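PDB 3BJB: probable transcriptional regulator, TetR family protein from Rhodococcus sp., which probably binds DNA at cis-regulatory regions and acts as a transcription factor. Local coordinates for residues A141-M146 with E158-L163; G109-P114 with Q175-G180; A41-H46 with H68-V73. All coordinates share one frame; numbering follows the deposited sequence.

Contact 1. Residues A141-M146 with E158-L163; sequences AFRQIM and EDLTAL. With SO4 (sulfate ion), chain M.
Arg143 on helix 134-150 and Leu163 on helix 157-179 mark the closest approach of the two backbones, their CA atoms lying 6.8 Å apart. Two side-chain pairs bridge the gap, one on the buried flank and one nearer the surface. On the buried flank, the CB of Met146, present as selenomethionine, and that of Leu163 both point toward the opposing helix, and the SE atom of Met146 rests against the CD2 methyl of Leu163 at 4.2 Å. Met146 also lies on Val99, Val102 and Leu103 of helix 95-111, while Leu163 reaches Leu199, so the pair is part of a larger apolar core. The outer pair is made by the aliphatic part of an arginine: CD of Arg143 meets CD1 of Leu160 at 4.1 Å, the two side chains running at a slant to one another. The extended first two torsions of Arg143 (chi1 -162°, CG anti to the backbone N) carry CD to the leucine, and the bend at chi3 then turns the guanidinium off that line. No hydrogen bond joins the segments. The polar chemistry lies farther along, where a sulfate ion, probably from the crystallisation liquor, accepts a nearly straight hydrogen bond (165°) from the backbone N of Glu158 to O1 at 3.0 Å. Glu157 N donates to the same ion, so the anion sits at the first turn of helix 157-179, where the helix dipole would probably favour it. Thr161 packs on Arg193 of the second subunit. This meeting of consecutive helices belongs to the all-helical C-terminal domain of TetR-family regulators, in which the last two long helices usually build the dimer interface.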
ATOM      1  N   ALA B 141       0.534  16.226   6.432  1.00 62.32           N
ATOM      2  CA  ALA B 141      -0.691  16.969   6.153  1.00 62.20           C
ATOM      3  C   ALA B 141      -1.832  16.160   6.680  1.00 62.03           C
ATOM      4  O   ALA B 141      -2.767  16.694   7.246  1.00 62.01           O
ATOM      5  CB  ALA B 141      -0.864  17.226   4.672  1.00 61.97           C
ATOM      6  N   PHE B 142      -1.706  14.853   6.538  1.00 63.02           N
ATOM      7  CA  PHE B 142      -2.755  13.959   6.933  1.00 64.18           C
ATOM      8  C   PHE B 142      -2.888  13.948   8.432  1.00 63.10           C
ATOM      9  O   PHE B 142      -3.868  14.435   8.991  1.00 64.10           O
ATOM     10  CB  PHE B 142      -2.485  12.568   6.391  1.00 68.04           C
ATOM     11  CG  PHE B 142      -3.713  11.867   6.003  1.00 69.71           C
ATOM     12  CD1 PHE B 142      -3.837  10.502   6.181  1.00 71.07           C
ATOM     13  CD2 PHE B 142      -4.793  12.590   5.507  1.00 71.08           C
ATOM     14  CE1 PHE B 142      -5.039   9.835   5.844  1.00 73.24           C
ATOM     15  CE2 PHE B 142      -6.017  11.958   5.165  1.00 72.42           C
ATOM     16  CZ  PHE B 142      -6.143  10.571   5.321  1.00 72.42           C
ATOM     17  N   ARG B 143      -1.869  13.423   9.076  1.00 60.94           N
ATOM     18  CA  ARG B 143      -1.707  13.510  10.487  1.00 59.88           C
ATOM     19  C   ARG B 143      -2.291  14.802  11.128  1.00 60.56           C
ATOM     20  O   ARG B 143      -2.910  14.720  12.199  1.00 60.83           O
ATOM     21  CB  ARG B 143      -0.224  13.371  10.774  1.00 60.03           C
ATOM     22  CG  ARG B 143       0.169  13.009  12.179  1.00 59.82           C
ATOM     23  CD  ARG B 143       1.616  13.374  12.358  1.00 60.16           C
ATOM     24  NE  ARG B 143       1.767  14.813  12.133  1.00 61.32           N
ATOM     25  CZ  ARG B 143       2.924  15.429  11.897  1.00 62.12           C
ATOM     26  NH1 ARG B 143       4.067  14.733  11.836  1.00 61.79           N
ATOM     27  NH2 ARG B 143       2.935  16.748  11.700  1.00 62.59           N
ATOM     28  N   GLN B 144      -2.094  15.978  10.509  1.00 59.43           N
ATOM     29  CA  GLN B 144      -2.657  17.233  11.058  1.00 58.03           C
ATOM     30  C   GLN B 144      -4.163  17.428  10.873  1.00 57.34           C
ATOM     31  O   GLN B 144      -4.770  18.226  11.577  1.00 57.00           O
ATOM     32  CB  GLN B 144      -1.952  18.478  10.514  1.00 58.37           C
ATOM     33  CG  GLN B 144      -0.763  18.907  11.314  1.00 59.63           C
ATOM     34  CD  GLN B 144      -1.119  19.417  12.703  1.00 60.61           C
ATOM     35  OE1 GLN B 144      -0.236  19.584  13.538  1.00 61.48           O
ATOM     36  NE2 GLN B 144      -2.403  19.680  12.955  1.00 60.90           N
ATOM     37  N   ILE B 145      -4.761  16.756   9.898  1.00 57.35           N
ATOM     38  CA  ILE B 145      -6.198  16.866   9.715  1.00 58.03           C
ATOM     39  C   ILE B 145      -6.908  16.083  10.796  1.00 59.41           C
ATOM     40  O   ILE B 145      -7.972  16.495  11.277  1.00 59.92           O
ATOM     41  CB  ILE B 145      -6.643  16.371   8.344  1.00 58.09           C
ATOM     42  CG1 ILE B 145      -6.115  17.314   7.262  1.00 57.44           C
ATOM     43  CG2 ILE B 145      -8.199  16.241   8.275  1.00 57.01           C
ATOM     44  CD1 ILE B 145      -6.383  16.820   5.865  1.00 57.31           C
HETATM   45  N   MSE B 146      -6.289  14.970  11.174  1.00 61.42           N
HETATM   46  CA  MSE B 146      -6.830  14.026  12.133  1.00 64.80           C
HETATM   47  C   MSE B 146      -6.620  14.564  13.532  1.00 59.93           C
HETATM   48  O   MSE B 146      -7.532  14.551  14.367  1.00 58.00           O
HETATM   49  CB  MSE B 146      -6.136  12.673  11.992  1.00 66.54           C
HETATM   50  CG  MSE B 146      -6.188  12.072  10.590  1.00 71.07           C
HETATM   51 SE   MSE B 146      -5.190  10.355  10.524  0.90 77.18          SE
HETATM   52  CE  MSE B 146      -6.680   9.164  10.827  1.00 74.88           C
ATOM     53  N   GLU B 158       3.132   8.536  21.684  1.00 61.61           N
ATOM     54  CA  GLU B 158       2.247   7.388  21.610  1.00 61.42           C
ATOM     55  C   GLU B 158       1.072   7.632  20.639  1.00 60.99           C
ATOM     56  O   GLU B 158       0.761   6.754  19.830  1.00 59.32           O
ATOM     57  CB  GLU B 158       1.712   7.036  23.002  1.00 61.51           C
ATOM     58  CG  GLU B 158       1.602   5.540  23.240  1.00 61.94           C
ATOM     59  CD  GLU B 158       0.208   5.107  23.666  1.00 62.68           C
ATOM     60  OE1 GLU B 158      -0.184   5.397  24.836  1.00 62.18           O
ATOM     61  OE2 GLU B 158      -0.483   4.460  22.816  1.00 63.18           O
ATOM     62  N   ASP B 159       0.437   8.809  20.773  1.00 60.43           N
ATOM     63  CA  ASP B 159      -0.555   9.356  19.847  1.00 60.29           C
ATOM     64  C   ASP B 159      -0.068   9.423  18.409  1.00 60.52           C
ATOM     65  O   ASP B 159      -0.778   9.015  17.507  1.00 60.24           O
ATOM     66  CB  ASP B 159      -0.893  10.792  20.221  1.00 60.94           C
ATOM     67  CG  ASP B 159      -1.659  10.910  21.526  1.00 61.83           C
ATOM     68  OD1 ASP B 159      -2.498  10.019  21.801  1.00 62.63           O
ATOM     69  OD2 ASP B 159      -1.430  11.920  22.249  1.00 59.92           O
ATOM     70  N   LEU B 160       1.110  10.003  18.194  1.00 60.57           N
ATOM     71  CA  LEU B 160       1.668  10.156  16.846  1.00 61.55           C
ATOM     72  C   LEU B 160       1.879   8.782  16.212  1.00 62.40           C
ATOM     73  O   LEU B 160       1.519   8.528  15.048  1.00 62.11           O
ATOM     74  CB  LEU B 160       3.015  10.890  16.931  1.00 62.08           C
ATOM     75  CG  LEU B 160       3.148  12.414  16.780  1.00 61.99           C
ATOM     76  CD1 LEU B 160       1.808  13.065  16.481  1.00 62.09           C
ATOM     77  CD2 LEU B 160       3.866  13.098  17.966  1.00 61.30           C
ATOM     78  N   THR B 161       2.463   7.899  17.012  1.00 63.61           N
ATOM     79  CA  THR B 161       2.707   6.513  16.644  1.00 64.60           C
ATOM     80  C   THR B 161       1.392   5.872  16.224  1.00 64.35           C
ATOM     81  O   THR B 161       1.269   5.421  15.081  1.00 66.39           O
ATOM     82  CB  THR B 161       3.428   5.760  17.814  1.00 64.77           C
ATOM     83  OG1 THR B 161       4.758   6.267  17.942  1.00 64.43           O
ATOM     84  CG2 THR B 161       3.502   4.269  17.579  1.00 64.81           C
ATOM     85  N   ALA B 162       0.401   5.894  17.112  1.00 64.61           N
ATOM     86  CA  ALA B 162      -0.945   5.342  16.816  1.00 65.31           C
ATOM     87  C   ALA B 162      -1.499   5.821  15.481  1.00 65.17           C
ATOM     88  O   ALA B 162      -1.948   5.027  14.660  1.00 66.69           O
ATOM     89  CB  ALA B 162      -1.921   5.638  17.948  1.00 64.03           C
ATOM     90  N   LEU B 163      -1.422   7.124  15.248  1.00 65.32           N
ATOM     91  CA  LEU B 163      -1.899   7.701  13.998  1.00 64.96           C
ATOM     92  C   LEU B 163      -1.023   7.375  12.797  1.00 65.83           C
ATOM     93  O   LEU B 163      -1.463   7.502  11.677  1.00 66.77           O
ATOM     94  CB  LEU B 163      -2.045   9.211  14.136  1.00 62.88           C
ATOM     95  CG  LEU B 163      -3.121   9.634  15.134  1.00 62.39           C
ATOM     96  CD1 LEU B 163      -2.904  11.085  15.539  1.00 61.19           C
ATOM     97  CD2 LEU B 163      -4.528   9.412  14.570  1.00 61.65           C
TER
HETATM   98  S   SO4 M 312       4.940  10.173  25.371  0.60 96.28           S
HETATM   99  O1  SO4 M 312       4.093   9.465  24.404  0.60 95.90           O
HETATM  100  O2  SO4 M 312       4.271  10.176  26.677  0.60 95.92           O
HETATM  101  O3  SO4 M 312       6.193   9.434  25.507  0.60 95.72           O
HETATM  102  O4  SO4 M 312       5.189  11.545  24.912  0.60 95.30           O

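Contact 2. Residues G109-P114 with Q175-G180; sequences GLLRRP and QSCLNG
Leu111 meets both Cys177 and Leu178, and every contact between the two segments is apolar. The CD1 methyl of Leu111 fits between two groups of helix 157-179: it lies 3.7 Å from CD1 of Leu178 and 3.8 Å from SG of Cys177. Its second branch shares the sulfur, with CD2 of Leu111 4.1 Å from SG of Cys177. The two leucines approach at an angle, meeting methyl to methyl, whereas the cysteine is met by the whole forked end of Leu111. In Cys177 the sulfur stands roughly anti to the backbone N (chi1 -151°), a torsion that sets SG against that fork. Pro114 completes the patch near the surface, the CB of its ring lying 4.0 Å from CD1 of Leu178, so that a single leucine methyl touches both Leu111 and Pro114. With an alanine in place of Leu111, the sulfur of Cys177 and the CD1 methyl of Leu178 would probably lose the branched group they share, and a gap would open between the two segments.

Hydrogen bonding stays within each segment or turns to other parts of the fold. Arg113 N bonds to Leu110 O, and Arg113 takes the N-cap position of helix 114-126, its O accepting a hydrogen bond from Ser117 OG. Gly180 ends helix 157-179 in a Schellman motif with positive phi (97°), a conformation that calls for glycine. Beside it, Asn179 ND2 bonds to Ser125 O of the second subunit. Ile184 of helix 184-198 also packs on Leu111 and Cys177. The contact joins helices 95-111 and 157-179 in the all-helical C-terminal domain characteristic of TetR-family dimers.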
ATOM      1  N   GLY B 109     -14.350  10.069  -0.922  1.00 57.14           N
ATOM      2  CA  GLY B 109     -13.888  10.923  -2.019  1.00 57.56           C
ATOM      3  C   GLY B 109     -12.789  10.367  -2.907  1.00 57.80           C
ATOM      4  O   GLY B 109     -12.726  10.706  -4.068  1.00 59.89           O
ATOM      5  N   LEU B 110     -11.922   9.521  -2.363  1.00 58.67           N
ATOM      6  CA  LEU B 110     -10.976   8.736  -3.159  1.00 58.36           C
ATOM      7  C   LEU B 110     -11.653   7.685  -4.021  1.00 58.86           C
ATOM      8  O   LEU B 110     -11.368   7.575  -5.224  1.00 58.75           O
ATOM      9  CB  LEU B 110      -9.968   8.023  -2.256  1.00 58.85           C
ATOM     10  CG  LEU B 110      -8.480   8.405  -2.213  1.00 59.94           C
ATOM     11  CD1 LEU B 110      -8.248   9.897  -2.210  1.00 59.87           C
ATOM     12  CD2 LEU B 110      -7.909   7.829  -0.944  1.00 61.11           C
ATOM     13  N   LEU B 111     -12.520   6.883  -3.400  1.00 60.74           N
ATOM     14  CA  LEU B 111     -13.248   5.825  -4.091  1.00 60.03           C
ATOM     15  C   LEU B 111     -14.175   6.362  -5.169  1.00 62.60           C
ATOM     16  O   LEU B 111     -14.560   5.608  -6.038  1.00 63.60           O
ATOM     17  CB  LEU B 111     -14.027   5.007  -3.104  1.00 58.94           C
ATOM     18  CG  LEU B 111     -13.548   3.670  -2.524  1.00 59.75           C
ATOM     19  CD1 LEU B 111     -12.079   3.260  -2.736  1.00 59.01           C
ATOM     20  CD2 LEU B 111     -13.840   3.735  -1.069  1.00 60.21           C
ATOM     21  N   ARG B 112     -14.504   7.658  -5.137  1.00 65.26           N
ATOM     22  CA  ARG B 112     -15.359   8.277  -6.163  1.00 68.15           C
ATOM     23  C   ARG B 112     -14.646   8.546  -7.497  1.00 67.35           C
ATOM     24  O   ARG B 112     -15.294   8.742  -8.514  1.00 66.67           O
ATOM     25  CB  ARG B 112     -15.933   9.613  -5.676  1.00 69.60           C
ATOM     26  CG  ARG B 112     -17.015   9.563  -4.580  1.00 71.72           C
ATOM     27  CD  ARG B 112     -17.937  10.829  -4.650  1.00 73.13           C
ATOM     28  NE  ARG B 112     -17.491  12.028  -3.912  1.00 76.51           N
ATOM     29  CZ  ARG B 112     -16.696  13.003  -4.398  1.00 78.57           C
ATOM     30  NH1 ARG B 112     -16.209  12.953  -5.662  1.00 78.24           N
ATOM     31  NH2 ARG B 112     -16.375  14.046  -3.605  1.00 78.16           N
ATOM     32  N   ARG B 113     -13.318   8.636  -7.475  1.00 67.61           N
ATOM     33  CA  ARG B 113     -12.507   8.710  -8.690  1.00 66.27           C
ATOM     34  C   ARG B 113     -11.395   7.702  -8.524  1.00 65.11           C
ATOM     35  O   ARG B 113     -10.306   8.050  -8.027  1.00 64.26           O
ATOM     36  CB  ARG B 113     -11.934  10.106  -8.931  1.00 67.83           C
ATOM     37  CG  ARG B 113     -12.991  11.206  -8.934  1.00 70.03           C
ATOM     38  CD  ARG B 113     -12.553  12.332  -8.015  1.00 71.23           C
ATOM     39  NE  ARG B 113     -12.006  13.452  -8.771  1.00 72.11           N
ATOM     40  CZ  ARG B 113     -11.307  14.442  -8.230  1.00 72.75           C
ATOM     41  NH1 ARG B 113     -11.038  14.436  -6.923  1.00 72.50           N
ATOM     42  NH2 ARG B 113     -10.859  15.428  -9.006  1.00 72.77           N
ATOM     43  N   PRO B 114     -11.671   6.437  -8.929  1.00 63.55           N
ATOM     44  CA  PRO B 114     -10.765   5.349  -8.640  1.00 62.11           C
ATOM     45  C   PRO B 114      -9.519   5.576  -9.424  1.00 61.39           C
ATOM     46  O   PRO B 114      -8.400   5.430  -8.895  1.00 63.04           O
ATOM     47  CB  PRO B 114     -11.511   4.105  -9.164  1.00 62.91           C
ATOM     48  CG  PRO B 114     -12.954   4.544  -9.295  1.00 64.07           C
ATOM     49  CD  PRO B 114     -12.849   5.973  -9.690  1.00 63.57           C
ATOM     50  N   GLN B 175      -6.129   0.664  -1.020  1.00 62.11           N
ATOM     51  CA  GLN B 175      -5.441   0.044  -2.122  1.00 65.65           C
ATOM     52  C   GLN B 175      -6.202  -1.238  -2.445  1.00 64.02           C
ATOM     53  O   GLN B 175      -6.528  -1.542  -3.601  1.00 62.62           O
ATOM     54  CB  GLN B 175      -4.011  -0.286  -1.678  1.00 67.33           C
ATOM     55  CG  GLN B 175      -2.896  -0.008  -2.706  1.00 70.85           C
ATOM     56  CD  GLN B 175      -1.488   0.115  -2.036  1.00 71.20           C
ATOM     57  OE1 GLN B 175      -1.352  -0.060  -0.824  1.00 72.17           O
ATOM     58  NE2 GLN B 175      -0.448   0.408  -2.847  1.00 73.53           N
ATOM     59  N   SER B 176      -6.505  -1.951  -1.370  1.00 61.84           N
ATOM     60  CA  SER B 176      -7.239  -3.186  -1.402  1.00 61.98           C
ATOM     61  C   SER B 176      -8.641  -3.072  -2.020  1.00 61.35           C
ATOM     62  O   SER B 176      -9.054  -3.904  -2.839  1.00 59.08           O
ATOM     63  CB  SER B 176      -7.287  -3.730   0.005  1.00 61.19           C
ATOM     64  OG  SER B 176      -8.205  -4.765   0.066  1.00 64.65           O
ATOM     65  N   CYS B 177      -9.337  -2.023  -1.602  1.00 62.66           N
ATOM     66  CA  CYS B 177     -10.605  -1.594  -2.155  1.00 61.45           C
ATOM     67  C   CYS B 177     -10.570  -1.245  -3.645  1.00 59.98           C
ATOM     68  O   CYS B 177     -11.403  -1.697  -4.414  1.00 57.87           O
ATOM     69  CB  CYS B 177     -11.080  -0.379  -1.365  1.00 64.08           C
ATOM     70  SG  CYS B 177     -12.870  -0.225  -1.314  1.00 68.07           S
ATOM     71  N   LEU B 178      -9.604  -0.435  -4.058  1.00 58.60           N
ATOM     72  CA  LEU B 178      -9.428  -0.150  -5.464  1.00 55.79           C
ATOM     73  C   LEU B 178      -9.202  -1.429  -6.274  1.00 56.54           C
ATOM     74  O   LEU B 178      -9.743  -1.598  -7.352  1.00 55.38           O
ATOM     75  CB  LEU B 178      -8.276   0.805  -5.615  1.00 55.18           C
ATOM     76  CG  LEU B 178      -8.491   2.326  -5.768  1.00 54.98           C
ATOM     77  CD1 LEU B 178      -9.938   2.805  -5.700  1.00 53.33           C
ATOM     78  CD2 LEU B 178      -7.563   3.079  -4.798  1.00 54.62           C
ATOM     79  N   ASN B 179      -8.460  -2.379  -5.721  1.00 57.56           N
ATOM     80  CA  ASN B 179      -8.205  -3.635  -6.422  1.00 57.78           C
ATOM     81  C   ASN B 179      -9.325  -4.646  -6.433  1.00 58.04           C
ATOM     82  O   ASN B 179      -9.293  -5.586  -7.233  1.00 59.31           O
ATOM     83  CB  ASN B 179      -6.994  -4.302  -5.851  1.00 58.62           C
ATOM     84  CG  ASN B 179      -5.738  -3.560  -6.154  1.00 60.79           C
ATOM     85  OD1 ASN B 179      -5.606  -2.895  -7.230  1.00 60.86           O
ATOM     86  ND2 ASN B 179      -4.767  -3.685  -5.234  1.00 57.47           N
ATOM     87  N   GLY B 180     -10.298  -4.465  -5.548  1.00 57.95           N
ATOM     88  CA  GLY B 180     -11.564  -5.198  -5.611  1.00 57.37           C
ATOM     89  C   GLY B 180     -11.558  -6.399  -4.685  1.00 58.55           C
ATOM     90  O   GLY B 180     -12.383  -7.313  -4.862  1.00 56.87           O
TER

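Contact 3. Residues A41-H46 with H68-V73; sequences ARVQMH and HLFVAV
Val43 sets its CG1 methyl against the rim of the Phe70 ring, near the ring plane, 3.9 Å from CZ and 4.1 Å from CE2 of Phe70. The approach is to the edge of the aromatic ring and does not stack on a face. In Val43 CG1 is anti to the backbone N (chi1 179°), which carries this branch to the ring. On the neighbouring residue of helix 66-86, Leu69 pairs with Met45, present as selenomethionine: the SE atom of Met45 lies 4.1 Å from CD2 of Leu69, the two chains passing alongside with opposite headings. The bend at chi2 of Met45 (-67°) brings SE to Leu69; the further bend at chi3 turns only the terminal CE methyl. Met45 touches Ile56, Leu59 and Tyr60 of helix 56-62 as well.

Helix 22-37 supports the other partners, with Ala31 against Leu69 and Ala35 against Phe70. The backbone O of Val43 accepts a hydrogen bond from Lys66 NZ. Gln44, at the N-cap, opens helix 45-51, the first helix of the predicted helix-turn-helix motif, so Met45, and Val43 just ahead of the motif, join it to helix 66-86. All four touching side chains are buried and none is charged, and no hydrogen bond crosses between the segments; the join therefore depends on shape and hydrophobic burial, without directional bonds.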
ATOM      1  N   ALA B  41       0.132   4.585 -16.042  1.00 64.24           N
ATOM      2  CA  ALA B  41       1.029   4.159 -17.125  1.00 64.30           C
ATOM      3  C   ALA B  41       0.788   4.884 -18.448  1.00 65.18           C
ATOM      4  O   ALA B  41       1.696   5.047 -19.257  1.00 64.15           O
ATOM      5  CB  ALA B  41       0.917   2.637 -17.328  1.00 66.22           C
ATOM      6  N   ARG B  42      -0.436   5.357 -18.643  1.00 66.09           N
ATOM      7  CA  ARG B  42      -0.802   6.048 -19.842  1.00 66.77           C
ATOM      8  C   ARG B  42      -0.819   7.566 -19.660  1.00 65.61           C
ATOM      9  O   ARG B  42      -1.334   8.284 -20.511  1.00 65.42           O
ATOM     10  CB  ARG B  42      -2.157   5.517 -20.293  1.00 67.91           C
ATOM     11  CG  ARG B  42      -2.080   4.085 -20.850  1.00 70.66           C
ATOM     12  CD  ARG B  42      -3.441   3.521 -21.254  1.00 71.89           C
ATOM     13  NE  ARG B  42      -4.006   4.265 -22.389  1.00 75.65           N
ATOM     14  CZ  ARG B  42      -4.190   3.766 -23.610  1.00 75.85           C
ATOM     15  NH1 ARG B  42      -3.883   2.496 -23.878  1.00 76.44           N
ATOM     16  NH2 ARG B  42      -4.705   4.540 -24.553  1.00 76.60           N
ATOM     17  N   VAL B  43      -0.252   8.057 -18.555  1.00 65.28           N
ATOM     18  CA  VAL B  43      -0.200   9.505 -18.310  1.00 63.98           C
ATOM     19  C   VAL B  43       1.197  10.033 -18.579  1.00 64.61           C
ATOM     20  O   VAL B  43       2.146   9.691 -17.885  1.00 62.93           O
ATOM     21  CB  VAL B  43      -0.636   9.890 -16.888  1.00 62.76           C
ATOM     22  CG1 VAL B  43      -0.545  11.384 -16.702  1.00 62.45           C
ATOM     23  CG2 VAL B  43      -2.062   9.412 -16.619  1.00 62.05           C
ATOM     24  N   GLN B  44       1.325  10.890 -19.580  1.00 65.96           N
ATOM     25  CA  GLN B  44       2.646  11.314 -19.968  1.00 68.36           C
ATOM     26  C   GLN B  44       2.919  12.762 -19.732  1.00 69.14           C
ATOM     27  O   GLN B  44       2.063  13.621 -19.935  1.00 70.08           O
ATOM     28  CB  GLN B  44       2.931  10.943 -21.406  1.00 70.38           C
ATOM     29  CG  GLN B  44       3.196   9.447 -21.584  1.00 72.58           C
ATOM     30  CD  GLN B  44       2.555   8.939 -22.852  1.00 73.83           C
ATOM     31  OE1 GLN B  44       2.616   7.749 -23.158  1.00 75.02           O
ATOM     32  NE2 GLN B  44       1.923   9.845 -23.599  1.00 73.65           N
HETATM   33  N   MSE B  45       4.145  13.025 -19.305  1.00 69.55           N
HETATM   34  CA  MSE B  45       4.545  14.351 -18.904  1.00 69.65           C
HETATM   35  C   MSE B  45       4.297  15.374 -19.998  1.00 69.12           C
HETATM   36  O   MSE B  45       3.898  16.503 -19.712  1.00 68.98           O
HETATM   37  CB  MSE B  45       5.998  14.321 -18.462  1.00 70.95           C
HETATM   38  CG  MSE B  45       6.192  13.477 -17.215  1.00 72.76           C
HETATM   39 SE   MSE B  45       5.307  14.291 -15.641  1.00 76.16          SE
HETATM   40  CE  MSE B  45       6.691  15.584 -15.147  1.00 74.11           C
ATOM     41  N   HIS B  46       4.491  14.966 -21.248  1.00 69.15           N
ATOM     42  CA  HIS B  46       4.325  15.884 -22.382  1.00 70.14           C
ATOM     43  C   HIS B  46       2.847  16.293 -22.623  1.00 69.85           C
ATOM     44  O   HIS B  46       2.579  17.401 -23.098  1.00 68.46           O
ATOM     45  CB  HIS B  46       5.026  15.358 -23.658  1.00 69.97           C
ATOM     46  CG  HIS B  46       4.275  14.274 -24.363  1.00 70.55           C
ATOM     47  ND1 HIS B  46       3.456  14.520 -25.447  1.00 70.37           N
ATOM     48  CD2 HIS B  46       4.212  12.937 -24.138  1.00 71.11           C
ATOM     49  CE1 HIS B  46       2.915  13.384 -25.855  1.00 70.78           C
ATOM     50  NE2 HIS B  46       3.359  12.408 -25.081  1.00 71.05           N
ATOM     51  N   HIS B  68       6.818  12.487  -8.775  1.00 62.11           N
ATOM     52  CA  HIS B  68       6.856  13.785  -8.076  1.00 61.87           C
ATOM     53  C   HIS B  68       5.532  14.513  -8.239  1.00 60.13           C
ATOM     54  O   HIS B  68       4.967  15.030  -7.274  1.00 61.40           O
ATOM     55  CB  HIS B  68       7.945  14.732  -8.626  1.00 63.55           C
ATOM     56  CG  HIS B  68       9.342  14.413  -8.189  1.00 64.31           C
ATOM     57  ND1 HIS B  68      10.094  13.412  -8.773  1.00 64.40           N
ATOM     58  CD2 HIS B  68      10.146  15.010  -7.275  1.00 64.65           C
ATOM     59  CE1 HIS B  68      11.293  13.386  -8.212  1.00 64.64           C
ATOM     60  NE2 HIS B  68      11.351  14.346  -7.303  1.00 64.78           N
ATOM     61  N   LEU B  69       5.072  14.596  -9.482  1.00 56.79           N
ATOM     62  CA  LEU B  69       3.871  15.337  -9.795  1.00 53.70           C
ATOM     63  C   LEU B  69       2.678  14.771  -9.039  1.00 53.86           C
ATOM     64  O   LEU B  69       1.986  15.514  -8.333  1.00 53.53           O
ATOM     65  CB  LEU B  69       3.637  15.367 -11.293  1.00 51.07           C
ATOM     66  CG  LEU B  69       2.294  15.847 -11.793  1.00 50.52           C
ATOM     67  CD1 LEU B  69       2.157  17.373 -11.605  1.00 50.62           C
ATOM     68  CD2 LEU B  69       2.200  15.444 -13.267  1.00 49.90           C
ATOM     69  N   PHE B  70       2.458  13.456  -9.132  1.00 53.23           N
ATOM     70  CA  PHE B  70       1.322  12.863  -8.422  1.00 52.51           C
ATOM     71  C   PHE B  70       1.387  12.833  -6.888  1.00 52.03           C
ATOM     72  O   PHE B  70       0.365  12.738  -6.219  1.00 51.48           O
ATOM     73  CB  PHE B  70       0.963  11.530  -9.026  1.00 53.27           C
ATOM     74  CG  PHE B  70       0.359  11.670 -10.339  1.00 53.01           C
ATOM     75  CD1 PHE B  70      -0.932  12.139 -10.460  1.00 52.09           C
ATOM     76  CD2 PHE B  70       1.094  11.376 -11.489  1.00 54.02           C
ATOM     77  CE1 PHE B  70      -1.511  12.302 -11.728  1.00 52.93           C
ATOM     78  CE2 PHE B  70       0.521  11.528 -12.752  1.00 53.33           C
ATOM     79  CZ  PHE B  70      -0.775  12.002 -12.865  1.00 53.23           C
ATOM     80  N   VAL B  71       2.580  12.968  -6.341  1.00 53.13           N
ATOM     81  CA  VAL B  71       2.742  13.181  -4.917  1.00 54.08           C
ATOM     82  C   VAL B  71       2.278  14.585  -4.562  1.00 54.49           C
ATOM     83  O   VAL B  71       1.548  14.772  -3.595  1.00 54.10           O
ATOM     84  CB  VAL B  71       4.193  12.964  -4.492  1.00 54.62           C
ATOM     85  CG1 VAL B  71       4.457  13.610  -3.121  1.00 55.83           C
ATOM     86  CG2 VAL B  71       4.508  11.471  -4.471  1.00 54.38           C
ATOM     87  N   ALA B  72       2.678  15.569  -5.360  1.00 54.98           N
ATOM     88  CA  ALA B  72       2.186  16.938  -5.201  1.00 54.90           C
ATOM     89  C   ALA B  72       0.673  17.014  -5.430  1.00 56.67           C
ATOM     90  O   ALA B  72       0.014  17.832  -4.803  1.00 57.63           O
ATOM     91  CB  ALA B  72       2.915  17.897  -6.145  1.00 53.03           C
ATOM     92  N   VAL B  73       0.124  16.194  -6.336  1.00 58.16           N
ATOM     93  CA  VAL B  73      -1.334  16.186  -6.561  1.00 59.61           C
ATOM     94  C   VAL B  73      -2.012  15.688  -5.300  1.00 61.78           C
ATOM     95  O   VAL B  73      -2.944  16.313  -4.831  1.00 62.91           O
ATOM     96  CB  VAL B  73      -1.789  15.355  -7.798  1.00 58.33           C
ATOM     97  CG1 VAL B  73      -3.250  14.976  -7.692  1.00 58.07           C
ATOM     98  CG2 VAL B  73      -1.573  16.121  -9.088  1.00 57.69           C
TER

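Overall arrangement
Contact 3 joins the start of the predicted helix-turn-helix motif to helix 66-86, whereas contacts 1 and 2 lie in the C-terminal domain. Contacts 1 and 2 share helix 157-179, one toward its start and the other at its end; their centres are 22 Å apart, with contact 1 nested inside the chain loop that contact 2 closes. Both also reach the second subunit, which contact 3 does not. Contact 3 is 18 Å from contact 2 and 27 Å from contact 1, centre to centre, the latter on the opposite side of the chain's centre. No two contacts touch, their nearest atoms being about 7 to 9 Å apart. The sulfate ion is bound at contact 1, in a different domain from the helix-turn-helix motif.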